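Local structure of putative esterase MT1895 (Mycobacterium tuberculosis, 3S4K) at residues G52-H55 / G56-C60. The protein is a putative esterase of the PaaI thioesterase family and probably hydrolyses acyl-CoA thioesters, 1,4-dihydroxy-2-naphthoyl-CoA perhaps among them. Residues are numbered along the deposited sequence; the frame is centred on the assembly and turned at random.
Sequences GVVH and GGVYC
His55 caps the N-terminal end of helix 56-75 with its own ring: ND1 accepts the amide of Gly57 at 2.9 Å from Gly57 N, which lies practically in the imidazole plane, although the bond is bent (134° at the hydrogen). With CG anti to the backbone N (chi1 -169°), the ring is swung to the carbonyl side, toward the amide of Gly57. The carbonyl of the same residue takes Val58 N, 2.9 Å from His55 O. Side chain and backbone of one residue thus occupy two amides of the opening turn.

Tight apolar packing lies around Val54. Its CG1 sits over one face of the Tyr59 ring, 3.9 Å from the centroid and shifted toward the rim, a CH-pi contact, and also meets Val58 CB at 3.8 Å. The other branch, CG2, lies 3.5 Å from Tyr59 OH. Ile97 touches both Val54 and Tyr59, while Val43 packs on Val54 and Leu41 on Val58, tying the loop and the first helical turn to strand 36-43.

The looser side is the incoming loop: Gly52 and Val53 are partly exposed and make no contact with the helical turn, their backbone being held instead by Ser98 and Gln49.

His-Gly-Gly opening the central hotdog helix is a hallmark of PaaI-type thioesterases, and here probably borders the active site at the dimer interface. ND1 is taken up as acceptor for the Gly57 amide, whereas NE2 is hydrogen-bonded to Ser65 OG of the second subunit; these bonds and edge-to-face packing with Phe21 of that subunit help fix the ring's orientation.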
# COMPACT_ATOMS: atom_id res chain seq x y z
N GLY A 52 -5.46 13.13 -10.45
CA GLY A 52 -6.02 12.37 -11.54
C GLY A 52 -5.17 11.23 -12.03
O GLY A 52 -5.39 10.75 -13.13
N VAL A 53 -4.20 10.78 -11.22
CA VAL A 53 -3.42 9.59 -11.52
C VAL A 53 -3.65 8.53 -10.43
O VAL A 53 -4.20 8.84 -9.39
CB VAL A 53 -1.90 9.89 -11.69
CG1 VAL A 53 -1.67 10.83 -12.88
CG2 VAL A 53 -1.31 10.47 -10.44
N VAL A 54 -3.25 7.29 -10.68
CA VAL A 54 -3.55 6.20 -9.76
C VAL A 54 -2.93 6.50 -8.38
O VAL A 54 -1.75 6.89 -8.29
CB VAL A 54 -2.99 4.85 -10.29
CG1 VAL A 54 -3.19 3.72 -9.25
CG2 VAL A 54 -3.61 4.50 -11.67
N HIS A 55 -3.72 6.34 -7.33
CA HIS A 55 -3.24 6.45 -5.93
C HIS A 55 -2.21 5.35 -5.68
O HIS A 55 -2.46 4.16 -5.95
CB HIS A 55 -4.43 6.29 -5.00
CG HIS A 55 -4.16 6.62 -3.57
ND1 HIS A 55 -3.30 5.90 -2.78
CD2 HIS A 55 -4.72 7.57 -2.76
CE1 HIS A 55 -3.31 6.39 -1.55
NE2 HIS A 55 -4.16 7.40 -1.51
N GLY A 56 -1.03 5.73 -5.22
CA GLY A 56 0.03 4.75 -4.98
C GLY A 56 -0.38 3.57 -4.11
O GLY A 56 0.08 2.42 -4.30
N GLY A 57 -1.24 3.86 -3.14
CA GLY A 57 -1.86 2.84 -2.30
C GLY A 57 -2.49 1.69 -3.05
O GLY A 57 -2.53 0.57 -2.54
N VAL A 58 -3.04 1.96 -4.23
CA VAL A 58 -3.66 0.92 -5.07
C VAL A 58 -2.63 -0.12 -5.48
O VAL A 58 -2.85 -1.33 -5.34
CB VAL A 58 -4.32 1.55 -6.32
CG1 VAL A 58 -4.73 0.50 -7.38
CG2 VAL A 58 -5.49 2.42 -5.90
N TYR A 59 -1.49 0.37 -5.95
CA TYR A 59 -0.37 -0.49 -6.30
C TYR A 59 0.20 -1.23 -5.09
O TYR A 59 0.44 -2.43 -5.16
CB TYR A 59 0.76 0.28 -6.98
CG TYR A 59 0.38 0.91 -8.30
CD1 TYR A 59 -0.27 0.19 -9.28
CD2 TYR A 59 0.73 2.22 -8.59
CE1 TYR A 59 -0.63 0.77 -10.50
CE2 TYR A 59 0.39 2.81 -9.80
CZ TYR A 59 -0.27 2.09 -10.75
OH TYR A 59 -0.59 2.68 -11.95
N CYS A 60 0.44 -0.51 -4.00
CA CYS A 60 0.78 -1.19 -2.74
C CYS A 60 -0.14 -2.36 -2.42
O CYS A 60 0.31 -3.44 -2.07
CB CYS A 60 0.77 -0.21 -1.61
SG CYS A 60 2.02 1.07 -1.71